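Local coordinates for Carboxylesterase/phospholipase family protein (Francisella tularensis subsp. tularensis, PDB 4F21), which probably hydrolyses carboxylic ester bonds as a serine hydrolase of the alpha/beta-hydrolase superfamily, at residues C39-H44 and R68-H73; K116-I121 and T152-L157. All coordinates share one frame; numbering follows the deposited sequence.

Overall arrangement
Contact 1 joins two neighbouring parallel strands of the central sheet, and contact 2 seats a loop against a helix that covers one face of that sheet; their centres lie about 13 Å apart. Three apolar touches bind them into one core: Pro72 CG meets Leu120 CD1 at 3.6 Å, Leu43 CD1 meets Val117 CG2 at 3.9 Å, and Ile41 CD1 meets Ile121 CG1 at 4.1 Å. Along the chain, contact 1 closes before contact 2 opens. At its C-terminal end, contact 1 places the His44 side chain near, without touching it, the group Ser140, His226 and Asp194, whose geometry is consistent with the catalytic triad expected of this family.

Contact 1. Residues C39-H44 and R68-H73; sequences CVIWLH and RFIFPH
Val40 and Trp42 alternate with Ile70 in a parallel beta ladder, two adjacent strands of the alpha/beta-hydrolase sheet whose axes over these residues run 15° apart. Its backbone bonds are Val40 N to Arg68 O, Ile70 N to Val40 O and Trp42 N to Ile70 O, each 2.9 Å long. Pro72, lacking an N-H, cannot add the next rung: its CD stands 3.3 Å from Trp42 O, and a water donates to Trp42 O and Pro72 O to span the widening gap.

Apolar contacts line both faces. On one, Phe69 lies beside Val40, pointing the same way, its CE2 3.6 Å from Val40 CB. Further along, Phe71 has its CG opposite the carbonyl carbon (chi1 -75°), which brings CE1 against Trp42 CB, CG and CD1; the phenyl and five-membered ring planes meet at 43°, with centroids 5.3 Å apart. On the other face, which helix 111-126 covers, Ile70 CG1 packs on Cys39 SG, while the guanidinium of Arg68 leaves the pair for a salt bridge with Glu31. Nearer the C-terminal end, Leu43 lays CD2 against Pro72 CG at 3.7 Å.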
ATOM      1  N   CYS A  39      -0.563  14.642  -1.413  1.00 32.41           N
ATOM      2  CA  CYS A  39      -0.795  13.670  -2.480  1.00 32.46           C
ATOM      3  C   CYS A  39      -0.926  12.236  -1.968  1.00 17.67           C
ATOM      4  O   CYS A  39      -0.188  11.807  -1.085  1.00 15.23           O
ATOM      5  CB  CYS A  39       0.312  13.755  -3.537  1.00 40.73           C
ATOM      6  SG  CYS A  39       0.079  12.671  -4.969  1.00 30.21           S
ATOM      7  N   VAL A  40      -1.880  11.500  -2.525  1.00 23.87           N
ATOM      8  CA  VAL A  40      -2.064  10.103  -2.156  1.00 44.29           C
ATOM      9  C   VAL A  40      -1.980   9.207  -3.384  1.00 54.34           C
ATOM     10  O   VAL A  40      -2.825   9.274  -4.280  1.00 72.66           O
ATOM     11  CB  VAL A  40      -3.407   9.855  -1.437  1.00 32.69           C
ATOM     12  CG1 VAL A  40      -3.415   8.468  -0.799  1.00 14.84           C
ATOM     13  CG2 VAL A  40      -3.649  10.916  -0.384  1.00 20.23           C
ATOM     14  N   ILE A  41      -0.943   8.377  -3.423  1.00 25.24           N
ATOM     15  CA  ILE A  41      -0.788   7.405  -4.487  1.00 14.37           C
ATOM     16  C   ILE A  41      -1.481   6.109  -4.083  1.00 30.28           C
ATOM     17  O   ILE A  41      -1.006   5.390  -3.203  1.00 18.26           O
ATOM     18  CB  ILE A  41       0.695   7.159  -4.805  1.00 24.74           C
ATOM     19  CG1 ILE A  41       1.382   8.487  -5.124  1.00 21.17           C
ATOM     20  CG2 ILE A  41       0.843   6.186  -5.963  1.00 15.60           C
ATOM     21  CD1 ILE A  41       2.826   8.352  -5.540  1.00 24.72           C
ATOM     22  N   TRP A  42      -2.621   5.837  -4.718  1.00 20.20           N
ATOM     23  CA  TRP A  42      -3.439   4.663  -4.420  1.00 32.03           C
ATOM     24  C   TRP A  42      -3.242   3.574  -5.472  1.00 49.34           C
ATOM     25  O   TRP A  42      -3.594   3.754  -6.640  1.00 37.78           O
ATOM     26  CB  TRP A  42      -4.920   5.050  -4.347  1.00 48.11           C
ATOM     27  CG  TRP A  42      -5.795   3.991  -3.742  1.00 67.17           C
ATOM     28  CD1 TRP A  42      -6.309   2.893  -4.370  1.00 72.54           C
ATOM     29  CD2 TRP A  42      -6.263   3.933  -2.387  1.00 69.54           C
ATOM     30  NE1 TRP A  42      -7.061   2.153  -3.490  1.00 59.84           N
ATOM     31  CE2 TRP A  42      -7.051   2.771  -2.268  1.00 64.96           C
ATOM     32  CE3 TRP A  42      -6.091   4.750  -1.264  1.00 61.26           C
ATOM     33  CZ2 TRP A  42      -7.663   2.404  -1.070  1.00 65.26           C
ATOM     34  CZ3 TRP A  42      -6.702   4.384  -0.076  1.00 59.85           C
ATOM     35  CH2 TRP A  42      -7.477   3.222   0.011  1.00 53.79           C
ATOM     36  N   LEU A  43      -2.690   2.441  -5.048  1.00 83.04           N
ATOM     37  CA  LEU A  43      -2.383   1.342  -5.959  1.00 84.38           C
ATOM     38  C   LEU A  43      -3.393   0.200  -5.854  1.00 51.67           C
ATOM     39  O   LEU A  43      -3.906  -0.094  -4.774  1.00 38.80           O
ATOM     40  CB  LEU A  43      -0.975   0.803  -5.684  1.00 77.70           C
ATOM     41  CG  LEU A  43       0.167   1.819  -5.586  1.00 53.79           C
ATOM     42  CD1 LEU A  43       1.488   1.114  -5.315  1.00 60.34           C
ATOM     43  CD2 LEU A  43       0.253   2.668  -6.848  1.00 32.36           C
ATOM     44  N   HIS A  44      -3.676  -0.437  -6.986  1.00 45.10           N
ATOM     45  CA  HIS A  44      -4.517  -1.630  -7.004  1.00 55.24           C
ATOM     46  C   HIS A  44      -4.047  -2.599  -8.087  1.00 54.49           C
ATOM     47  O   HIS A  44      -3.527  -2.178  -9.119  1.00 54.98           O
ATOM     48  CB  HIS A  44      -6.004  -1.273  -7.171  1.00 62.88           C
ATOM     49  CG  HIS A  44      -6.364  -0.742  -8.525  1.00 65.89           C
ATOM     50  ND1 HIS A  44      -6.708   0.577  -8.740  1.00 89.48           N
ATOM     51  CD2 HIS A  44      -6.459  -1.354  -9.730  1.00 30.31           C
ATOM     52  CE1 HIS A  44      -6.983   0.756 -10.019  1.00 82.56           C
ATOM     53  NE2 HIS A  44      -6.838  -0.400 -10.643  1.00 64.97           N
ATOM     54  N   ARG A  68      -3.998  16.001  -3.858  1.00 20.97           N
ATOM     55  CA  ARG A  68      -3.992  15.406  -5.189  1.00 13.34           C
ATOM     56  C   ARG A  68      -4.070  13.891  -5.079  1.00 30.22           C
ATOM     57  O   ARG A  68      -3.382  13.291  -4.261  1.00 27.84           O
ATOM     58  CB  ARG A  68      -2.717  15.782  -5.942  1.00 31.54           C
ATOM     59  CG  ARG A  68      -2.579  15.097  -7.298  1.00 18.72           C
ATOM     60  CD  ARG A  68      -1.218  15.346  -7.929  1.00 14.88           C
ATOM     61  NE  ARG A  68      -1.050  16.728  -8.366  1.00 21.54           N
ATOM     62  CZ  ARG A  68      -0.329  17.637  -7.719  1.00 23.28           C
ATOM     63  NH1 ARG A  68       0.293  17.307  -6.599  1.00 30.15           N
ATOM     64  NH2 ARG A  68      -0.229  18.872  -8.192  1.00 15.20           N
ATOM     65  N   PHE A  69      -4.901  13.268  -5.906  1.00 59.26           N
ATOM     66  CA  PHE A  69      -5.009  11.812  -5.888  1.00 47.27           C
ATOM     67  C   PHE A  69      -4.452  11.165  -7.155  1.00 55.50           C
ATOM     68  O   PHE A  69      -4.811  11.551  -8.274  1.00 67.35           O
ATOM     69  CB  PHE A  69      -6.455  11.372  -5.649  1.00 41.92           C
ATOM     70  CG  PHE A  69      -6.859  11.373  -4.197  1.00 43.85           C
ATOM     71  CD1 PHE A  69      -7.494  12.467  -3.638  1.00 40.83           C
ATOM     72  CD2 PHE A  69      -6.606  10.272  -3.394  1.00 41.99           C
ATOM     73  CE1 PHE A  69      -7.868  12.464  -2.306  1.00 44.92           C
ATOM     74  CE2 PHE A  69      -6.978  10.265  -2.063  1.00 44.12           C
ATOM     75  CZ  PHE A  69      -7.609  11.361  -1.519  1.00 34.11           C
ATOM     76  N   ILE A  70      -3.576  10.180  -6.962  1.00 43.49           N
ATOM     77  CA  ILE A  70      -2.961   9.450  -8.069  1.00 36.43           C
ATOM     78  C   ILE A  70      -3.414   7.991  -8.100  1.00 24.06           C
ATOM     79  O   ILE A  70      -3.120   7.231  -7.182  1.00 18.20           O
ATOM     80  CB  ILE A  70      -1.427   9.480  -7.964  1.00 39.28           C
ATOM     81  CG1 ILE A  70      -0.926  10.921  -7.962  1.00 37.70           C
ATOM     82  CG2 ILE A  70      -0.793   8.702  -9.110  1.00 48.38           C
ATOM     83  CD1 ILE A  70      -1.315  11.690  -9.200  1.00 51.93           C
ATOM     84  N   PHE A  71      -4.128   7.612  -9.159  1.00 25.34           N
ATOM     85  CA  PHE A  71      -4.597   6.240  -9.345  1.00 36.16           C
ATOM     86  C   PHE A  71      -3.963   5.588 -10.571  1.00 41.94           C
ATOM     87  O   PHE A  71      -4.566   5.579 -11.645  1.00 40.12           O
ATOM     88  CB  PHE A  71      -6.117   6.208  -9.522  1.00 20.94           C
ATOM     89  CG  PHE A  71      -6.888   6.410  -8.252  1.00 26.14           C
ATOM     90  CD1 PHE A  71      -7.174   5.340  -7.424  1.00 15.28           C
ATOM     91  CD2 PHE A  71      -7.345   7.668  -7.898  1.00 29.97           C
ATOM     92  CE1 PHE A  71      -7.888   5.520  -6.258  1.00 45.12           C
ATOM     93  CE2 PHE A  71      -8.060   7.856  -6.733  1.00 33.67           C
ATOM     94  CZ  PHE A  71      -8.332   6.780  -5.910  1.00 49.96           C
ATOM     95  N   PRO A  72      -2.750   5.033 -10.420  1.00 31.88           N
ATOM     96  CA  PRO A  72      -2.076   4.358 -11.537  1.00 42.32           C
ATOM     97  C   PRO A  72      -2.867   3.154 -12.039  1.00 68.16           C
ATOM     98  O   PRO A  72      -3.493   2.460 -11.236  1.00 86.22           O
ATOM     99  CB  PRO A  72      -0.752   3.898 -10.922  1.00 23.13           C
ATOM    100  CG  PRO A  72      -0.551   4.783  -9.742  1.00 43.62           C
ATOM    101  CD  PRO A  72      -1.918   5.049  -9.206  1.00 33.09           C
ATOM    102  N   HIS A  73      -2.843   2.916 -13.348  1.00 63.29           N
ATOM    103  CA  HIS A  73      -3.539   1.771 -13.928  1.00 88.52           C
ATOM    104  C   HIS A  73      -2.840   0.471 -13.547  1.00 85.33           C
ATOM    105  O   HIS A  73      -1.638   0.456 -13.284  1.00 76.07           O
ATOM    106  CB  HIS A  73      -3.648   1.903 -15.450  1.00123.89           C
ATOM    107  CG  HIS A  73      -4.673   2.899 -15.900  1.00160.54           C
ATOM    108  ND1 HIS A  73      -4.937   4.061 -15.208  1.00174.88           N
ATOM    109  CD2 HIS A  73      -5.495   2.907 -16.975  1.00173.71           C
ATOM    110  CE1 HIS A  73      -5.880   4.742 -15.836  1.00179.79           C
ATOM    111  NE2 HIS A  73      -6.236   4.063 -16.912  1.00180.03           N
TER
HETATM  112  O   HOH W   1      -5.153   2.800  -8.446  1.00 23.27           O

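Contact 2. Residues K116-I121 and T152-L157; sequences KVNKLI and TSQRKL
Asn118 and Ile121, one helical turn apart, both meet the guanidinium group of Arg155, Asn118 at its edge and Ile121 over one face. The contact joins this helix to the loop of the alpha/beta-hydrolase fold that runs from helix 144-150 to strand 159-163.

At Asn118 the polar part of the contact is concentrated. Its OD1 accepts a weak bond from Arg155 NH1, 3.4 Å long with 149° at the hydrogen, and the amide lies only 14° out of parallel with the guanidinium. The same NH1 is 3.1 Å from the backbone atom Asn118 O, which sits close to the guanidinium plane. Gln154 NE2 approaches the amide at a slant, 3.5 Å from Asn118 OD1.

Ile121 supplies the apolar floor. Its CG2 stands 3.4 Å above the guanidinium plane, over the centre, so the cation is covered by a methyl group while its N-H groups remain directed outward along the edge. A bend at chi2 (89°) brings the arginine chain across the isoleucine. Around that edge, NH2 forms a salt bridge with Asp122, and NE gives a weak bond to Ser153 OG at 3.3 Å; the serine hydroxyl in turn donates to Arg155 O at 3.0 Å. Asp122 is the strongest polar partner; the weak bonds at NE and NH1 add to it and would limit rotation of the group. Beyond the arginine, Ile121 CD1 meets Leu157 CD1 tip to tip at 3.8 Å.

Deeper in the fold, Ile121 rests on Ile134 and Leu136 of strand 134-139, where Leu157 also reaches Leu136. Leu157 touches Ala150 and Asn118 touches Thr149, placing the contact between helix 111-126, helix 144-150 and the sheet.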
ATOM      1  N   LYS A 116       8.627   2.058 -10.747  1.00 66.54           N
ATOM      2  CA  LYS A 116       7.580   2.827 -11.402  1.00 58.96           C
ATOM      3  C   LYS A 116       7.045   3.825 -10.393  1.00 60.47           C
ATOM      4  O   LYS A 116       7.068   5.037 -10.636  1.00 58.50           O
ATOM      5  CB  LYS A 116       6.463   1.918 -11.917  1.00 57.72           C
ATOM      6  CG  LYS A 116       6.937   0.856 -12.898  1.00 78.26           C
ATOM      7  CD  LYS A 116       5.831  -0.128 -13.244  1.00 85.88           C
ATOM      8  CE  LYS A 116       6.353  -1.267 -14.108  1.00 85.57           C
ATOM      9  NZ  LYS A 116       5.331  -2.334 -14.303  1.00 67.29           N
ATOM     10  N   VAL A 117       6.633   3.310  -9.235  1.00 60.00           N
ATOM     11  CA  VAL A 117       6.130   4.157  -8.163  1.00 50.29           C
ATOM     12  C   VAL A 117       7.171   5.216  -7.827  1.00 27.62           C
ATOM     13  O   VAL A 117       6.841   6.397  -7.702  1.00 44.23           O
ATOM     14  CB  VAL A 117       5.767   3.347  -6.899  1.00 50.30           C
ATOM     15  CG1 VAL A 117       5.365   4.281  -5.764  1.00 41.50           C
ATOM     16  CG2 VAL A 117       4.650   2.352  -7.203  1.00 28.19           C
ATOM     17  N   ASN A 118       8.432   4.798  -7.739  1.00 20.48           N
ATOM     18  CA  ASN A 118       9.506   5.729  -7.428  1.00 25.17           C
ATOM     19  C   ASN A 118       9.511   6.866  -8.426  1.00 24.28           C
ATOM     20  O   ASN A 118       9.527   8.039  -8.035  1.00 34.28           O
ATOM     21  CB  ASN A 118      10.865   5.029  -7.390  1.00 18.39           C
ATOM     22  CG  ASN A 118      11.296   4.680  -5.979  1.00 40.18           C
ATOM     23  OD1 ASN A 118      11.841   5.518  -5.261  1.00 58.44           O
ATOM     24  ND2 ASN A 118      11.048   3.441  -5.572  1.00 37.19           N
ATOM     25  N   LYS A 119       9.432   6.514  -9.709  1.00 26.73           N
ATOM     26  CA  LYS A 119       9.382   7.520 -10.758  1.00 35.08           C
ATOM     27  C   LYS A 119       8.220   8.458 -10.493  1.00 36.13           C
ATOM     28  O   LYS A 119       8.395   9.679 -10.490  1.00 44.83           O
ATOM     29  CB  LYS A 119       9.257   6.879 -12.142  1.00 45.67           C
ATOM     30  CG  LYS A 119      10.569   6.345 -12.690  1.00 48.60           C
ATOM     31  CD  LYS A 119      10.458   6.004 -14.166  1.00 43.47           C
ATOM     32  CE  LYS A 119      11.824   5.684 -14.752  1.00100.27           C
ATOM     33  NZ  LYS A 119      11.783   5.544 -16.236  1.00128.80           N
ATOM     34  N   LEU A 120       7.051   7.876 -10.227  1.00 40.77           N
ATOM     35  CA  LEU A 120       5.859   8.653  -9.911  1.00 44.68           C
ATOM     36  C   LEU A 120       6.151   9.607  -8.762  1.00 62.43           C
ATOM     37  O   LEU A 120       5.824  10.794  -8.839  1.00 65.59           O
ATOM     38  CB  LEU A 120       4.686   7.737  -9.552  1.00 76.14           C
ATOM     39  CG  LEU A 120       3.734   7.310 -10.672  1.00 96.09           C
ATOM     40  CD1 LEU A 120       2.736   6.282 -10.160  1.00 97.68           C
ATOM     41  CD2 LEU A 120       3.009   8.518 -11.243  1.00 94.38           C
ATOM     42  N   ILE A 121       6.799   9.097  -7.715  1.00 58.22           N
ATOM     43  CA  ILE A 121       7.123   9.939  -6.572  1.00 44.70           C
ATOM     44  C   ILE A 121       8.061  11.037  -7.043  1.00 41.63           C
ATOM     45  O   ILE A 121       7.841  12.217  -6.759  1.00 58.07           O
ATOM     46  CB  ILE A 121       7.780   9.151  -5.425  1.00 49.07           C
ATOM     47  CG1 ILE A 121       6.876   8.003  -4.974  1.00 32.94           C
ATOM     48  CG2 ILE A 121       8.067  10.071  -4.253  1.00 56.25           C
ATOM     49  CD1 ILE A 121       7.499   7.129  -3.917  1.00 22.53           C
ATOM     50  N   THR A 152      12.225   1.233   1.269  1.00 60.77           N
ATOM     51  CA  THR A 152      13.468   1.205   0.500  1.00 45.26           C
ATOM     52  C   THR A 152      13.661   2.537  -0.216  1.00 43.92           C
ATOM     53  O   THR A 152      14.687   2.776  -0.856  1.00 43.38           O
ATOM     54  CB  THR A 152      13.488   0.066  -0.530  1.00 25.67           C
ATOM     55  OG1 THR A 152      12.405   0.236  -1.452  1.00 20.61           O
ATOM     56  CG2 THR A 152      13.363  -1.282   0.165  1.00 17.59           C
ATOM     57  N   SER A 153      12.655   3.398  -0.100  1.00 56.27           N
ATOM     58  CA  SER A 153      12.718   4.742  -0.649  1.00 46.92           C
ATOM     59  C   SER A 153      13.892   5.482  -0.031  1.00 59.56           C
ATOM     60  O   SER A 153      13.991   5.603   1.189  1.00 77.60           O
ATOM     61  CB  SER A 153      11.417   5.490  -0.360  1.00 43.15           C
ATOM     62  OG  SER A 153      11.473   6.830  -0.814  1.00 28.63           O
ATOM     63  N   GLN A 154      14.783   5.972  -0.883  1.00 52.46           N
ATOM     64  CA  GLN A 154      15.972   6.678  -0.428  1.00 44.14           C
ATOM     65  C   GLN A 154      15.618   8.028   0.195  1.00 59.49           C
ATOM     66  O   GLN A 154      16.469   8.682   0.797  1.00 65.55           O
ATOM     67  CB  GLN A 154      16.952   6.875  -1.589  1.00 44.45           C
ATOM     68  CG  GLN A 154      16.672   6.002  -2.811  1.00 50.88           C
ATOM     69  CD  GLN A 154      15.621   6.598  -3.739  1.00 58.22           C
ATOM     70  OE1 GLN A 154      15.098   7.685  -3.491  1.00 53.22           O
ATOM     71  NE2 GLN A 154      15.312   5.883  -4.815  1.00 48.31           N
ATOM     72  N   ARG A 155      14.361   8.440   0.050  1.00 60.27           N
ATOM     73  CA  ARG A 155      13.913   9.727   0.579  1.00 60.93           C
ATOM     74  C   ARG A 155      12.718   9.625   1.527  1.00 67.63           C
ATOM     75  O   ARG A 155      12.025   8.608   1.572  1.00 65.59           O
ATOM     76  CB  ARG A 155      13.621  10.706  -0.559  1.00 56.63           C
ATOM     77  CG  ARG A 155      13.268  10.041  -1.871  1.00 45.56           C
ATOM     78  CD  ARG A 155      11.782   9.794  -1.991  1.00 54.67           C
ATOM     79  NE  ARG A 155      11.471   9.062  -3.212  1.00 65.42           N
ATOM     80  CZ  ARG A 155      11.410   9.617  -4.416  1.00 65.14           C
ATOM     81  NH1 ARG A 155      11.124   8.872  -5.476  1.00 80.13           N
ATOM     82  NH2 ARG A 155      11.635  10.916  -4.560  1.00 33.55           N
ATOM     83  N   LYS A 156      12.490  10.699   2.277  1.00 59.03           N
ATOM     84  CA  LYS A 156      11.477  10.724   3.326  1.00 60.66           C
ATOM     85  C   LYS A 156      10.060  10.819   2.763  1.00 64.13           C
ATOM     86  O   LYS A 156       9.673  11.840   2.199  1.00 59.78           O
ATOM     87  CB  LYS A 156      11.748  11.887   4.289  1.00 45.47           C
ATOM     88  CG  LYS A 156      10.721  12.032   5.399  1.00 52.90           C
ATOM     89  CD  LYS A 156      10.800  10.892   6.397  1.00 65.78           C
ATOM     90  CE  LYS A 156       9.481  10.722   7.137  1.00 83.34           C
ATOM     91  NZ  LYS A 156       8.947  12.016   7.646  1.00 93.47           N
ATOM     92  N   LEU A 157       9.290   9.748   2.927  1.00 56.10           N
ATOM     93  CA  LEU A 157       7.913   9.713   2.446  1.00 29.20           C
ATOM     94  C   LEU A 157       6.912  10.020   3.554  1.00 27.84           C
ATOM     95  O   LEU A 157       7.302  10.321   4.681  1.00 42.75           O
ATOM     96  CB  LEU A 157       7.604   8.370   1.785  1.00 31.93           C
ATOM     97  CG  LEU A 157       8.305   8.172   0.440  1.00 36.78           C
ATOM     98  CD1 LEU A 157       8.006   6.798  -0.135  1.00 34.15           C
ATOM     99  CD2 LEU A 157       7.893   9.271  -0.535  1.00 35.56           C
TER